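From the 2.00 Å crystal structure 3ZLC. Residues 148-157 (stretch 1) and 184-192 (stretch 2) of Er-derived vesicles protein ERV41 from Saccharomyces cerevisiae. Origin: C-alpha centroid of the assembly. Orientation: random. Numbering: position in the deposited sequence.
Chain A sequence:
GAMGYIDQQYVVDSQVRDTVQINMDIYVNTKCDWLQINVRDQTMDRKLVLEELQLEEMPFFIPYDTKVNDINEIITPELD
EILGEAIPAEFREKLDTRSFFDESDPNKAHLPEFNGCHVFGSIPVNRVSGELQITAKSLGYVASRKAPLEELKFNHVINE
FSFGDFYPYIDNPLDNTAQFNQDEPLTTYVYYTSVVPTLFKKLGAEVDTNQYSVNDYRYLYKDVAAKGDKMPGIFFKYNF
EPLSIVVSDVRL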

# COMPACT_ATOMS: atom_id res chain seq x y z
N PRO A 148 -17.67 -5.70 13.29
CA PRO A 148 -18.05 -4.75 14.33
C PRO A 148 -17.07 -3.59 14.26
O PRO A 148 -15.86 -3.84 14.22
N LEU A 149 -17.58 -2.36 14.20
CA LEU A 149 -16.72 -1.19 14.02
C LEU A 149 -15.57 -1.19 15.03
O LEU A 149 -14.44 -0.85 14.69
N GLU A 150 -15.89 -1.60 16.26
CA GLU A 150 -14.92 -1.71 17.35
C GLU A 150 -13.63 -2.40 16.91
O GLU A 150 -12.53 -1.99 17.28
N GLU A 151 -13.79 -3.43 16.08
CA GLU A 151 -12.68 -4.26 15.62
C GLU A 151 -11.89 -3.65 14.50
O GLU A 151 -10.75 -4.06 14.26
N LEU A 152 -12.50 -2.69 13.80
CA LEU A 152 -11.93 -2.12 12.58
C LEU A 152 -11.09 -0.89 12.87
O LEU A 152 -11.57 0.08 13.45
N LYS A 153 -9.83 -0.93 12.45
CA LYS A 153 -8.96 0.23 12.60
C LYS A 153 -8.04 0.25 11.40
O LYS A 153 -7.29 -0.72 11.18
N PHE A 154 -8.08 1.33 10.62
CA PHE A 154 -7.28 1.37 9.40
C PHE A 154 -5.97 2.15 9.51
O PHE A 154 -5.37 2.52 8.49
N ASN A 155 -5.51 2.38 10.74
CA ASN A 155 -4.11 2.75 10.95
C ASN A 155 -3.26 1.74 10.19
O ASN A 155 -3.58 0.55 10.14
N HIS A 156 -2.18 2.19 9.57
CA HIS A 156 -1.41 1.24 8.77
C HIS A 156 0.02 1.69 8.62
O HIS A 156 0.35 2.86 8.81
N VAL A 157 0.88 0.72 8.31
CA VAL A 157 2.29 0.98 8.02
C VAL A 157 2.54 0.42 6.65
O VAL A 157 2.23 -0.74 6.40
N GLU A 184 -9.52 8.47 15.19
CA GLU A 184 -10.28 8.18 13.98
C GLU A 184 -9.89 6.83 13.37
O GLU A 184 -9.26 6.80 12.30
N PRO A 185 -10.26 5.72 14.02
CA PRO A 185 -9.92 4.38 13.51
C PRO A 185 -10.54 4.06 12.16
O PRO A 185 -9.95 3.29 11.39
N LEU A 186 -11.73 4.60 11.87
CA LEU A 186 -12.44 4.26 10.63
C LEU A 186 -12.17 5.24 9.49
O LEU A 186 -12.97 5.37 8.55
N THR A 187 -11.04 5.93 9.58
CA THR A 187 -10.61 6.82 8.52
C THR A 187 -10.34 6.03 7.24
O THR A 187 -9.78 4.93 7.28
N THR A 188 -10.76 6.59 6.11
CA THR A 188 -10.47 6.03 4.80
C THR A 188 -9.26 6.75 4.21
O THR A 188 -9.25 7.99 4.14
N TYR A 189 -8.26 5.99 3.80
CA TYR A 189 -7.07 6.55 3.20
C TYR A 189 -7.01 6.19 1.72
O TYR A 189 -7.18 5.02 1.35
N VAL A 190 -6.78 7.19 0.88
CA VAL A 190 -6.70 6.94 -0.57
C VAL A 190 -5.39 7.50 -1.09
O VAL A 190 -5.08 8.67 -0.86
N TYR A 191 -4.62 6.65 -1.76
CA TYR A 191 -3.40 7.10 -2.40
C TYR A 191 -3.57 7.06 -3.92
O TYR A 191 -3.94 6.01 -4.49
N TYR A 192 -3.30 8.18 -4.58
CA TYR A 192 -3.32 8.25 -6.04
C TYR A 192 -1.91 8.22 -6.58
O TYR A 192 -1.18 9.22 -6.50

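His156 meets two tyrosines of stretch 2, Tyr189 and Tyr191, each in a different way. Its CA-to-CB bond points toward stretch 2, and with chi1 at 61° (p) it is the exception among side chains that otherwise adopt m in this contact. One edge of the imidazole is directed at the face of Tyr189, His156 CE1 lying 3.5 Å from Tyr189 CG, with the ring planes at 73° and the centroids 4.8 Å apart. The Tyr191 ring is met rim to rim, and there His156 NE2 and Tyr191 OH share a short hydrogen bond of 2.6 Å in which either could be the donor. The other nitrogen settles the ring against its own stretch: His156 ND1 donates to Phe154 O at 2.9 Å. Tyr189 and Tyr191, both m and both pointing toward stretch 1, can meet the same imidazole because alternate residues of a strand face the same side.

Phe154 (m) also points toward stretch 2; its CB lies 3.6 Å from Thr187 O, a buried carbonyl without a polar partner, and 4.3 Å from Tyr189 CE1. The backbone anchors this region, Phe154 N donating to Pro185 O at 2.8 Å, while Lys153 CA makes a CA-H...O contact with the same Pro185 O at 3.4 Å. Lys153 packs CG against Pro185 CB at 3.6 Å before its end leads away.

Leu186 (m, t) starts away from stretch 1, but its end returns: CD2 reaches Leu152 CB at 3.6 Å and CD1 reaches Leu149 CD2 at 3.8 Å, forming an apolar patch. Asn155 OD1 and Tyr189 OH, 4.3 Å apart, are bridged by water 1, which accepts from Tyr189 OH at 2.6 Å and donates to Asn155 OD1 at 2.7 Å and Glu184 O at 3.0 Å. Thr187 OG1 also donates to Glu184 O, at 2.9 Å, bracing the type I turn.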

# COMPACT_ATOMS: atom_id res chain seq x y z
CB PRO A 148 -17.84 -5.53 15.63
CG PRO A 148 -17.76 -6.97 15.23
CD PRO A 148 -17.18 -6.97 13.85
CB LEU A 149 -17.55 0.10 14.11
CG LEU A 149 -18.60 0.24 13.00
CD1 LEU A 149 -19.39 1.54 13.12
CD2 LEU A 149 -17.94 0.13 11.64
CB GLU A 150 -15.58 -2.48 18.50
CG GLU A 150 -14.72 -2.70 19.73
CD GLU A 150 -15.47 -3.46 20.83
OE1 GLU A 150 -16.70 -3.67 20.69
OE2 GLU A 150 -14.83 -3.85 21.84
CB GLU A 151 -13.21 -5.62 15.15
CG GLU A 151 -13.97 -6.35 16.23
CD GLU A 151 -13.26 -6.24 17.56
OE1 GLU A 151 -12.06 -6.57 17.61
OE2 GLU A 151 -13.91 -5.82 18.54
CB LEU A 152 -13.04 -1.69 11.62
CG LEU A 152 -13.89 -2.73 10.94
CD1 LEU A 152 -14.60 -2.08 9.76
CD2 LEU A 152 -13.01 -3.87 10.47
CB LYS A 153 -8.14 0.14 13.89
CG LYS A 153 -8.96 0.21 15.17
CD LYS A 153 -8.09 0.59 16.35
CE LYS A 153 -7.54 -0.62 17.06
NZ LYS A 153 -8.62 -1.41 17.71
CB PHE A 154 -8.14 1.82 8.21
CG PHE A 154 -9.19 0.80 7.82
CD1 PHE A 154 -8.81 -0.40 7.21
CD2 PHE A 154 -10.53 1.02 8.10
CE1 PHE A 154 -9.78 -1.36 6.87
CE2 PHE A 154 -11.50 0.07 7.76
CZ PHE A 154 -11.12 -1.12 7.15
CB ASN A 155 -3.76 2.71 12.45
CG ASN A 155 -4.70 3.55 13.28
OD1 ASN A 155 -4.96 4.70 12.96
ND2 ASN A 155 -5.22 2.96 14.35
CB HIS A 156 -2.06 1.04 7.39
CG HIS A 156 -2.16 2.29 6.58
ND1 HIS A 156 -3.16 3.21 6.75
CD2 HIS A 156 -1.37 2.77 5.58
CE1 HIS A 156 -3.00 4.21 5.90
NE2 HIS A 156 -1.92 3.97 5.18
CB VAL A 157 3.21 0.23 8.99
CG1 VAL A 157 4.67 0.34 8.53
CG2 VAL A 157 3.05 0.78 10.40
CB GLU A 184 -10.10 9.30 12.94
CG GLU A 184 -10.50 10.71 13.42
CD GLU A 184 -11.98 10.85 13.72
OE1 GLU A 184 -12.78 10.05 13.17
OE2 GLU A 184 -12.36 11.75 14.50
CB PRO A 185 -10.52 3.43 14.58
CG PRO A 185 -11.55 4.25 15.32
CD PRO A 185 -11.00 5.66 15.30
CB LEU A 186 -13.93 4.17 10.91
CG LEU A 186 -14.26 3.03 11.88
CD1 LEU A 186 -15.72 3.08 12.33
CD2 LEU A 186 -13.95 1.74 11.18
CB THR A 187 -9.39 7.62 8.96
OG1 THR A 187 -9.79 8.50 10.01
CG2 THR A 187 -8.79 8.43 7.80
CB THR A 188 -11.66 6.23 3.86
OG1 THR A 188 -12.70 5.32 4.24
CG2 THR A 188 -11.25 5.97 2.41
CB TYR A 189 -5.82 6.00 3.92
CG TYR A 189 -5.79 6.29 5.42
CD1 TYR A 189 -6.38 5.42 6.33
CD2 TYR A 189 -5.16 7.43 5.91
CE1 TYR A 189 -6.34 5.68 7.69
CE2 TYR A 189 -5.11 7.69 7.27
CZ TYR A 189 -5.70 6.81 8.15
OH TYR A 189 -5.66 7.08 9.50
CB VAL A 190 -7.87 7.61 -1.32
CG1 VAL A 190 -7.85 7.20 -2.81
CG2 VAL A 190 -9.21 7.20 -0.70
CB TYR A 191 -2.24 6.22 -1.99
CG TYR A 191 -1.96 6.15 -0.50
CD1 TYR A 191 -1.16 7.10 0.12
CD2 TYR A 191 -2.45 5.10 0.27
CE1 TYR A 191 -0.87 7.03 1.49
CE2 TYR A 191 -2.17 5.02 1.64
CZ TYR A 191 -1.37 5.99 2.24
OH TYR A 191 -1.09 5.91 3.59
CB TYR A 192 -4.00 9.53 -6.51
CG TYR A 192 -5.48 9.55 -6.23
CD1 TYR A 192 -5.97 10.02 -5.01
CD2 TYR A 192 -6.39 9.10 -7.18
CE1 TYR A 192 -7.33 10.04 -4.75
CE2 TYR A 192 -7.76 9.12 -6.93
CZ TYR A 192 -8.22 9.58 -5.71
OH TYR A 192 -9.56 9.60 -5.45
O HOH W 1 -6.84 5.49 11.14